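Intergenic-region protein (Escherichia coli CFT073, PDB 2WJ9) probably counters type I restriction of incoming DNA, acting as an ArdB-type antirestriction protein. Local coordinates at residues Q45-R56 with W93-F104; E115-M123 with A128-G136. All coordinates share one frame; numbering follows the deposited sequence. Where two conformers were deposited one is given.

Interactions 1 and 2 follow one another along the chain, the first complete before the second begins, with centres about 21 Å apart. Interaction 1 adds the edge strand 48-50 to strand 93-98 of a three-stranded antiparallel sheet; interaction 2 is the separate hairpin of strands 117-121 and 126-130 with the start of helix 132-151. Strand 103-107 leads from one to the other and borders both, since Phe104 belongs to the first and Pro107 touches Trp117 and Pro132 of the second. They meet directly where Trp93 CZ3 lies 3.9 Å from Gly136 CA. The two small sheets pack against the helices of one compact chain, consistent with a single antirestriction domain.

Interaction 1 of 2, residues Q45-R56 with W93-F104; sequences QLVATIVPDEQR and WNLYTLNNGGAF
The side-chain amide of Asn99 bridges Gln45 O and Val47 N, and its backbone N adds a weak bond to Val47 O. ND2 gives a nearly straight bond to Gln45 O (3.1 Å, 170°), with the acceptor in the amide plane, while OD1 receives Val47 N at 3.0 Å from above the carbonyl plane. Chi1 of 60° sets CG between the backbone N and the carbonyl carbon, and from there the amide reaches across to residues 45-47. Asn99 sits in the type I turn that joins strand 93-98 to strand 103-107, and Leu46 CD2 packs on Asn100 CB of the same turn.

Regular antiparallel pairing follows. Thr49 and Thr97 form a hydrogen-bonded pair, Thr49 N to Thr97 O 2.9 Å and Thr97 N to Thr49 O 3.0 Å, and Val51 N bonds to Leu95 O. On one face Ala48 CB lies 3.8 Å from Phe104 CZ, at the edge of the ring, and Ile50 CB lies 3.7 Å from Tyr96 CE1. On the other, Val51 and Leu95 pack together and both touch Phe59 of helix 59-64. Beyond the strand, the Arg56 guanidinium lays one face over Leu95 CG and turns its edge to Trp93 O, with NH1 3.5 Å away. The backbone bonds thus set the register of strand 48-50, and the two amide bonds carry the pairing on to Gln45 while fixing the rotation of the Asn99 amide.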
loop_
_atom_site.group_PDB
_atom_site.type_symbol
_atom_site.label_atom_id
_atom_site.label_comp_id
_atom_site.label_asym_id
_atom_site.label_seq_id
_atom_site.Cartn_x
_atom_site.Cartn_y
_atom_site.Cartn_z
ATOM N N GLN B 45 -0.991 -10.863 -9.440
ATOM C CA GLN B 45 0.397 -11.278 -9.696
ATOM C C GLN B 45 1.225 -10.067 -10.098
ATOM O O GLN B 45 0.960 -9.444 -11.132
ATOM C CB GLN B 45 0.488 -12.331 -10.811
ATOM C CG GLN B 45 1.928 -12.680 -11.242
ATOM C CD GLN B 45 2.770 -13.243 -10.108
ATOM O OE1 GLN B 45 3.844 -12.728 -9.790
ATOM N NE2 GLN B 45 2.272 -14.283 -9.478
ATOM N N LEU B 46 2.242 -9.764 -9.300
ATOM C CA LEU B 46 3.073 -8.581 -9.520
ATOM C C LEU B 46 4.340 -8.942 -10.309
ATOM O O LEU B 46 4.947 -10.009 -10.104
ATOM C CB LEU B 46 3.396 -7.895 -8.186
ATOM C CG LEU B 46 2.160 -7.439 -7.398
ATOM C CD1 LEU B 46 2.542 -6.917 -6.018
ATOM C CD2 LEU B 46 1.338 -6.376 -8.151
ATOM N N VAL B 47 4.717 -8.054 -11.227
ATOM C CA VAL B 47 5.833 -8.285 -12.142
ATOM C C VAL B 47 6.632 -6.993 -12.302
ATOM O O VAL B 47 6.045 -5.923 -12.481
ATOM C CB VAL B 47 5.339 -8.758 -13.526
ATOM C CG1 VAL B 47 6.493 -8.842 -14.523
ATOM C CG2 VAL B 47 4.626 -10.107 -13.405
ATOM N N ALA B 48 7.960 -7.112 -12.211
ATOM C CA ALA B 48 8.887 -6.000 -12.448
ATOM C C ALA B 48 9.417 -6.050 -13.886
ATOM O O ALA B 48 9.769 -7.123 -14.392
ATOM C CB ALA B 48 10.043 -6.070 -11.472
ATOM N N THR B 49 9.477 -4.895 -14.544
ATOM C CA THR B 49 9.962 -4.812 -15.934
ATOM C C THR B 49 11.061 -3.750 -16.018
ATOM O O THR B 49 10.902 -2.645 -15.490
ATOM C CB THR B 49 8.822 -4.462 -16.916
ATOM O OG1 THR B 49 7.824 -5.489 -16.884
ATOM C CG2 THR B 49 9.352 -4.318 -18.337
ATOM N N ILE B 50 12.181 -4.096 -16.644
ATOM C CA ILE B 50 13.321 -3.178 -16.721
ATOM C C ILE B 50 12.936 -1.945 -17.550
ATOM O O ILE B 50 12.133 -2.039 -18.493
ATOM C CB ILE B 50 14.601 -3.876 -17.261
ATOM C CG1 ILE B 50 15.835 -3.005 -17.023
ATOM C CG2 ILE B 50 14.467 -4.224 -18.735
ATOM C CD1 ILE B 50 17.154 -3.749 -17.245
ATOM N N VAL B 51 13.465 -0.787 -17.154
ATOM C CA VAL B 51 13.250 0.462 -17.882
ATOM C C VAL B 51 14.253 0.524 -19.044
ATOM O O VAL B 51 15.446 0.357 -18.830
ATOM C CB VAL B 51 13.423 1.694 -16.956
ATOM C CG1 VAL B 51 13.252 2.994 -17.744
ATOM C CG2 VAL B 51 12.432 1.638 -15.783
ATOM N N PRO B 52 13.775 0.721 -20.285
ATOM C CA PRO B 52 14.702 0.838 -21.430
ATOM C C PRO B 52 15.738 1.950 -21.278
ATOM O O PRO B 52 15.448 2.982 -20.674
ATOM C CB PRO B 52 13.772 1.153 -22.605
ATOM C CG PRO B 52 12.452 0.621 -22.205
ATOM C CD PRO B 52 12.367 0.793 -20.717
ATOM N N ASP B 53 16.931 1.742 -21.836
ATOM C CA ASP B 53 18.001 2.745 -21.757
ATOM C C ASP B 53 17.511 4.113 -22.243
ATOM O O ASP B 53 17.873 5.147 -21.676
ATOM C CB ASP B 53 19.238 2.298 -22.546
ATOM C CG ASP B 53 20.094 1.287 -21.784
ATOM O OD1 ASP B 53 19.889 1.104 -20.563
ATOM O OD2 ASP B 53 20.977 0.672 -22.419
ATOM N N GLU B 54 16.659 4.085 -23.265
ATOM C CA GLU B 54 16.050 5.280 -23.863
ATOM C C GLU B 54 15.315 6.143 -22.831
ATOM O O GLU B 54 15.405 7.374 -22.862
ATOM C CB GLU B 54 15.042 4.866 -24.950
ATOM C CG GLU B 54 15.588 3.941 -26.043
ATOM C CD GLU B 54 14.514 3.039 -26.660
ATOM O OE1 GLU B 54 13.833 2.310 -25.904
ATOM O OE2 GLU B 54 14.370 3.045 -27.905
ATOM N N GLN B 55 14.590 5.484 -21.926
ATOM C CA GLN B 55 13.709 6.156 -20.959
ATOM C C GLN B 55 14.316 6.322 -19.570
ATOM O O GLN B 55 13.651 6.838 -18.669
ATOM C CB GLN B 55 12.401 5.378 -20.820
ATOM C CG GLN B 55 11.663 5.155 -22.122
ATOM C CD GLN B 55 10.429 4.285 -21.949
ATOM O OE1 GLN B 55 10.137 3.806 -20.851
ATOM N NE2 GLN B 55 9.700 4.074 -23.038
ATOM N N ARG B 56 15.562 5.892 -19.391
ATOM C CA ARG B 56 16.205 5.944 -18.075
ATOM C C ARG B 56 16.179 7.336 -17.466
ATOM O O ARG B 56 15.820 7.511 -16.302
ATOM C CB ARG B 56 17.661 5.490 -18.158
ATOM C CG ARG B 56 17.856 3.998 -18.118
ATOM C CD ARG B 56 19.309 3.637 -17.796
ATOM N NE ARG B 56 19.651 3.939 -16.404
ATOM C CZ ARG B 56 20.004 3.048 -15.477
ATOM N NH1 ARG B 56 20.098 1.753 -15.763
ATOM N NH2 ARG B 56 20.288 3.465 -14.240
ATOM N N TRP B 93 23.492 -1.210 -11.351
ATOM C CA TRP B 93 22.108 -0.970 -10.924
ATOM C C TRP B 93 21.188 -0.547 -12.075
ATOM O O TRP B 93 21.520 0.348 -12.860
ATOM C CB TRP B 93 22.086 0.066 -9.797
ATOM C CG TRP B 93 22.658 -0.488 -8.536
ATOM C CD1 TRP B 93 23.942 -0.930 -8.347
ATOM C CD2 TRP B 93 21.974 -0.701 -7.289
ATOM N NE1 TRP B 93 24.093 -1.399 -7.068
ATOM C CE2 TRP B 93 22.910 -1.261 -6.394
ATOM C CE3 TRP B 93 20.668 -0.461 -6.841
ATOM C CZ2 TRP B 93 22.580 -1.598 -5.079
ATOM C CZ3 TRP B 93 20.342 -0.786 -5.524
ATOM C CH2 TRP B 93 21.297 -1.349 -4.661
ATOM N N ASN B 94 20.040 -1.212 -12.163
ATOM C CA ASN B 94 19.026 -0.929 -13.184
ATOM C C ASN B 94 17.765 -0.326 -12.563
ATOM O O ASN B 94 17.554 -0.404 -11.349
ATOM C CB ASN B 94 18.633 -2.211 -13.922
ATOM C CG ASN B 94 19.819 -2.932 -14.535
ATOM O OD1 ASN B 94 19.958 -4.150 -14.389
ATOM N ND2 ASN B 94 20.666 -2.195 -15.237
ATOM N N LEU B 95 16.929 0.260 -13.417
ATOM C CA LEU B 95 15.654 0.831 -13.004
ATOM C C LEU B 95 14.504 -0.061 -13.472
ATOM O O LEU B 95 14.546 -0.609 -14.576
ATOM C CB LEU B 95 15.503 2.257 -13.544
ATOM C CG LEU B 95 16.666 3.224 -13.276
ATOM C CD1 LEU B 95 16.358 4.628 -13.806
ATOM C CD2 LEU B 95 17.026 3.283 -11.782
ATOM N N TYR B 96 13.488 -0.200 -12.615
ATOM C CA TYR B 96 12.350 -1.104 -12.846
ATOM C C TYR B 96 10.992 -0.450 -12.527
ATOM O O TYR B 96 10.867 0.328 -11.580
ATOM C CB TYR B 96 12.495 -2.377 -11.993
ATOM C CG TYR B 96 13.702 -3.211 -12.349
ATOM C CD1 TYR B 96 13.643 -4.157 -13.369
ATOM C CD2 TYR B 96 14.907 -3.047 -11.676
ATOM C CE1 TYR B 96 14.754 -4.919 -13.706
ATOM C CE2 TYR B 96 16.023 -3.811 -11.996
ATOM C CZ TYR B 96 15.946 -4.740 -13.020
ATOM O OH TYR B 96 17.064 -5.492 -13.355
ATOM N N THR B 97 9.981 -0.800 -13.319
ATOM C CA THR B 97 8.576 -0.472 -13.037
ATOM C C THR B 97 7.796 -1.729 -12.624
ATOM O O THR B 97 8.159 -2.840 -13.019
ATOM C CB THR B 97 7.874 0.202 -14.255
ATOM O OG1 THR B 97 7.849 -0.678 -15.394
ATOM C CG2 THR B 97 8.585 1.506 -14.625
ATOM N N LEU B 98 6.738 -1.532 -11.832
ATOM C CA LEU B 98 5.861 -2.617 -11.369
ATOM C C LEU B 98 4.468 -2.420 -11.992
ATOM O O LEU B 98 4.060 -1.289 -12.236
ATOM C CB LEU B 98 5.778 -2.632 -9.826
ATOM C CG LEU B 98 7.005 -3.129 -9.021
ATOM C CD1 LEU B 98 6.936 -2.650 -7.583
ATOM C CD2 LEU B 98 7.149 -4.649 -9.077
ATOM N N ASN B 99 3.747 -3.511 -12.227
ATOM C CA ASN B 99 2.402 -3.443 -12.852
ATOM C C ASN B 99 1.263 -3.020 -11.901
ATOM O O ASN B 99 0.074 -3.049 -12.290
ATOM C CB ASN B 99 2.060 -4.763 -13.555
ATOM C CG ASN B 99 2.054 -5.959 -12.613
ATOM O OD1 ASN B 99 2.663 -5.924 -11.548
ATOM N ND2 ASN B 99 1.376 -7.028 -13.011
ATOM N N ASN B 100 1.615 -2.669 -10.662
ATOM C CA ASN B 100 0.685 -2.013 -9.735
ATOM C C ASN B 100 0.932 -0.498 -9.610
ATOM O O ASN B 100 0.322 0.162 -8.773
ATOM C CB ASN B 100 0.722 -2.676 -8.358
ATOM C CG ASN B 100 2.077 -2.537 -7.662
ATOM O OD1 ASN B 100 3.048 -2.027 -8.241
ATOM N ND2 ASN B 100 2.140 -2.987 -6.410
ATOM N N GLY B 101 1.820 0.032 -10.449
ATOM C CA GLY B 101 2.212 1.447 -10.434
ATOM C C GLY B 101 3.482 1.762 -9.654
ATOM O O GLY B 101 3.939 2.901 -9.640
ATOM N N GLY B 102 4.062 0.751 -9.021
ATOM C CA GLY B 102 5.298 0.936 -8.262
ATOM C C GLY B 102 6.520 1.061 -9.145
ATOM O O GLY B 102 6.452 0.903 -10.365
ATOM N N ALA B 103 7.655 1.359 -8.528
ATOM C CA ALA B 103 8.915 1.488 -9.257
ATOM C C ALA B 103 10.070 1.401 -8.259
ATOM O O ALA B 103 9.914 1.764 -7.082
ATOM C CB ALA B 103 8.958 2.816 -10.037
ATOM N N PHE B 104 11.215 0.911 -8.722
ATOM C CA PHE B 104 12.389 0.751 -7.853
ATOM C C PHE B 104 13.698 0.625 -8.647
ATOM O O PHE B 104 13.712 0.665 -9.877
ATOM C CB PHE B 104 12.193 -0.435 -6.894
ATOM C CG PHE B 104 12.168 -1.782 -7.563
ATOM C CD1 PHE B 104 13.293 -2.586 -7.574
ATOM C CD2 PHE B 104 11.009 -2.255 -8.172
ATOM C CE1 PHE B 104 13.278 -3.840 -8.175
ATOM C CE2 PHE B 104 10.987 -3.511 -8.779
ATOM C CZ PHE B 104 12.115 -4.302 -8.779
HETATM O O HOH W 1 9.486 -0.602 -17.547
HETATM O O HOH W 2 17.506 0.436 -16.211
#

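Interaction 2 of 2, residues E115-M123 with A128-G136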
loop_
_atom_site.group_PDB
_atom_site.type_symbol
_atom_site.label_atom_id
_atom_site.label_comp_id
_atom_site.label_asym_id
_atom_site.label_seq_id
_atom_site.Cartn_x
_atom_site.Cartn_y
_atom_site.Cartn_z
ATOM N N GLU B 115 25.819 -15.810 -6.671
ATOM C CA GLU B 115 26.288 -14.574 -6.045
ATOM C C GLU B 115 25.288 -14.100 -4.993
ATOM O O GLU B 115 24.096 -13.965 -5.281
ATOM C CB GLU B 115 26.495 -13.481 -7.098
ATOM C CG GLU B 115 27.442 -12.355 -6.658
ATOM C CD GLU B 115 27.297 -11.084 -7.486
ATOM O OE1 GLU B 115 27.956 -10.080 -7.132
ATOM O OE2 GLU B 115 26.529 -11.077 -8.477
ATOM N N THR B 116 25.777 -13.851 -3.780
ATOM C CA THR B 116 24.921 -13.437 -2.662
ATOM C C THR B 116 25.616 -12.381 -1.797
ATOM O O THR B 116 26.839 -12.404 -1.650
ATOM C CB THR B 116 24.529 -14.647 -1.783
ATOM O OG1 THR B 116 23.568 -14.242 -0.803
ATOM C CG2 THR B 116 25.730 -15.216 -1.084
ATOM N N TRP B 117 24.831 -11.458 -1.240
ATOM C CA TRP B 117 25.350 -10.418 -0.344
ATOM C C TRP B 117 24.872 -10.622 1.092
ATOM O O TRP B 117 23.754 -11.073 1.327
ATOM C CB TRP B 117 24.910 -9.021 -0.794
ATOM C CG TRP B 117 25.447 -8.554 -2.116
ATOM C CD1 TRP B 117 26.468 -9.101 -2.845
ATOM C CD2 TRP B 117 25.003 -7.405 -2.848
ATOM N NE1 TRP B 117 26.672 -8.370 -3.996
ATOM C CE2 TRP B 117 25.785 -7.324 -4.020
ATOM C CE3 TRP B 117 24.009 -6.445 -2.631
ATOM C CZ2 TRP B 117 25.601 -6.315 -4.973
ATOM C CZ3 TRP B 117 23.827 -5.440 -3.576
ATOM C CH2 TRP B 117 24.617 -5.386 -4.733
ATOM N N VAL B 118 25.721 -10.262 2.050
ATOM C CA VAL B 118 25.339 -10.243 3.460
ATOM C C VAL B 118 25.089 -8.810 3.918
ATOM O O VAL B 118 25.949 -7.939 3.750
ATOM C CB VAL B 118 26.435 -10.856 4.352
ATOM C CG1 VAL B 118 25.998 -10.841 5.819
ATOM C CG2 VAL B 118 26.762 -12.274 3.896
ATOM N N LEU B 119 23.907 -8.575 4.486
ATOM C CA LEU B 119 23.507 -7.260 4.982
ATOM C C LEU B 119 23.339 -7.300 6.496
ATOM O O LEU B 119 23.034 -8.351 7.061
ATOM C CB LEU B 119 22.189 -6.817 4.334
ATOM C CG LEU B 119 22.253 -6.305 2.890
ATOM C CD1 LEU B 119 22.732 -7.375 1.932
ATOM C CD2 LEU B 119 20.888 -5.775 2.460
ATOM N N PHE B 120 23.545 -6.153 7.140
ATOM C CA PHE B 120 23.328 -6.003 8.582
ATOM C C PHE B 120 22.696 -4.647 8.887
ATOM O O PHE B 120 23.230 -3.608 8.500
ATOM C CB PHE B 120 24.640 -6.141 9.356
ATOM C CG PHE B 120 24.509 -5.845 10.832
ATOM C CD1 PHE B 120 23.855 -6.733 11.678
ATOM C CD2 PHE B 120 25.016 -4.667 11.369
ATOM C CE1 PHE B 120 23.726 -6.463 13.043
ATOM C CE2 PHE B 120 24.887 -4.388 12.730
ATOM C CZ PHE B 120 24.238 -5.288 13.565
ATOM N N ASN B 121 21.563 -4.674 9.582
ATOM C CA ASN B 121 20.871 -3.463 10.014
ATOM C C ASN B 121 21.082 -3.239 11.515
ATOM O O ASN B 121 20.574 -3.993 12.341
ATOM C CB ASN B 121 19.379 -3.574 9.696
ATOM C CG ASN B 121 18.614 -2.275 9.951
ATOM O OD1 ASN B 121 19.149 -1.311 10.496
ATOM N ND2 ASN B 121 17.350 -2.255 9.554
ATOM N N ALA B 122 21.822 -2.187 11.852
ATOM C CA ALA B 122 22.073 -1.826 13.251
ATOM C C ALA B 122 20.827 -1.372 14.030
ATOM O O ALA B 122 20.798 -1.490 15.259
ATOM C CB ALA B 122 23.173 -0.757 13.337
ATOM N N MET B 123 19.813 -0.857 13.338
ATOM C CA MET B 123 18.592 -0.409 14.018
ATOM C C MET B 123 17.816 -1.575 14.637
ATOM O O MET B 123 17.208 -1.414 15.698
ATOM C CB MET B 123 17.694 0.403 13.079
ATOM C CG MET B 123 18.256 1.780 12.740
ATOM S SD MET B 123 17.228 2.749 11.616
ATOM C CE MET B 123 15.767 3.042 12.608
ATOM N N ALA B 128 21.281 -10.753 7.415
ATOM C CA ALA B 128 20.545 -11.529 6.420
ATOM C C ALA B 128 21.348 -11.671 5.135
ATOM O O ALA B 128 21.993 -10.724 4.688
ATOM C CB ALA B 128 19.195 -10.888 6.131
ATOM N N GLU B 129 21.294 -12.870 4.557
ATOM C CA GLU B 129 21.966 -13.188 3.303
ATOM C C GLU B 129 20.926 -13.220 2.178
ATOM O O GLU B 129 19.877 -13.836 2.326
ATOM C CB GLU B 129 22.672 -14.536 3.428
ATOM C CG GLU B 129 23.670 -14.837 2.325
ATOM C CD GLU B 129 24.536 -16.048 2.622
ATOM O OE1 GLU B 129 24.434 -16.624 3.735
ATOM O OE2 GLU B 129 25.323 -16.437 1.733
ATOM N N MET B 130 21.215 -12.552 1.067
ATOM C CA MET B 130 20.252 -12.454 -0.032
ATOM C C MET B 130 20.901 -12.073 -1.369
ATOM O O MET B 130 22.044 -11.621 -1.415
ATOM C CB MET B 130 19.131 -11.456 0.324
ATOM C CG MET B 130 19.553 -9.974 0.375
ATOM S SD MET B 130 18.295 -8.892 1.113
ATOM C CE MET B 130 18.649 -9.225 2.840
ATOM N N SER B 131 20.149 -12.250 -2.453
ATOM C CA SER B 131 20.614 -11.874 -3.793
ATOM C C SER B 131 20.818 -10.362 -3.908
ATOM O O SER B 131 20.214 -9.591 -3.151
ATOM C CB SER B 131 19.621 -12.333 -4.866
ATOM O OG SER B 131 18.377 -11.660 -4.743
ATOM N N PRO B 132 21.694 -9.926 -4.832
ATOM C CA PRO B 132 21.756 -8.492 -5.145
ATOM C C PRO B 132 20.391 -7.844 -5.443
ATOM O O PRO B 132 20.130 -6.745 -4.927
ATOM C CB PRO B 132 22.696 -8.449 -6.352
ATOM C CG PRO B 132 23.629 -9.605 -6.111
ATOM C CD PRO B 132 22.729 -10.685 -5.566
ATOM N N GLU B 133 19.531 -8.504 -6.228
ATOM C CA GLU B 133 18.164 -7.972 -6.486
ATOM C C GLU B 133 17.412 -7.705 -5.188
ATOM O O GLU B 133 16.846 -6.620 -5.000
ATOM C CB GLU B 133 17.263 -8.885 -7.374
ATOM C CG GLU B 133 15.997 -8.106 -7.941
ATOM C CD GLU B 133 14.671 -8.902 -8.102
ATOM O OE1 GLU B 133 14.581 -10.088 -7.727
ATOM O OE2 GLU B 133 13.679 -8.300 -8.623
ATOM N N ALA B 134 17.378 -8.705 -4.307
ATOM C CA ALA B 134 16.634 -8.586 -3.047
ATOM C C ALA B 134 17.184 -7.475 -2.137
ATOM O O ALA B 134 16.415 -6.740 -1.508
ATOM C CB ALA B 134 16.595 -9.919 -2.313
ATOM N N ALA B 135 18.512 -7.360 -2.070
ATOM C CA ALA B 135 19.160 -6.248 -1.359
ATOM C C ALA B 135 18.689 -4.872 -1.854
ATOM O O ALA B 135 18.378 -3.984 -1.052
ATOM C CB ALA B 135 20.674 -6.360 -1.479
ATOM N N GLY B 136 18.636 -4.699 -3.173
ATOM C CA GLY B 136 18.139 -3.462 -3.772
ATOM C C GLY B 136 16.687 -3.159 -3.404
ATOM O O GLY B 136 16.331 -2.005 -3.113
#
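Glu115 meets Pro132 mainly through its backbone, its O lying 3.6 Å from Pro132 CD. At Thr116 the hydroxyl, placed opposite the backbone N by a chi1 of -173°, makes a weak bond to Met130 O, and the extended side chain of Glu129 crosses Thr116 at about a right angle.

The same carbonyl, Met130 O, also accepts Trp117 N at 2.8 Å, and Met130 N returns a bond to Trp117 O. The Trp117 indole lies against the first turn of helix 132-151: Pro132 CB stands 3.9 Å from the centroid of the six-membered ring and 12° off its normal, a CH-pi contact over the face, while Ala135 CB comes within 3.5 Å of CE3. Cys89, of the disulfide with Cys85, and Pro107 also touch the indole. This is a beta hairpin running straight into a helix, with Ser131 as the N-cap: its OG accepts Ala134 N at 3.1 Å and is bonded as well to Glu172.

Val118 pairs with Glu129 without hydrogen bonds between them, both side chains on the face turned from the helix. Leu119 closes a hydrogen-bonded pair with Ala128, its N donating almost linearly to Ala128 O (2.9 Å, 177°). On the helix side, Leu119 CD2 touches both Ala135 CB (4.0 Å) and Met130 CE (4.1 Å), while Met81, Leu84 and Ile179 of two further helices also touch this leucine.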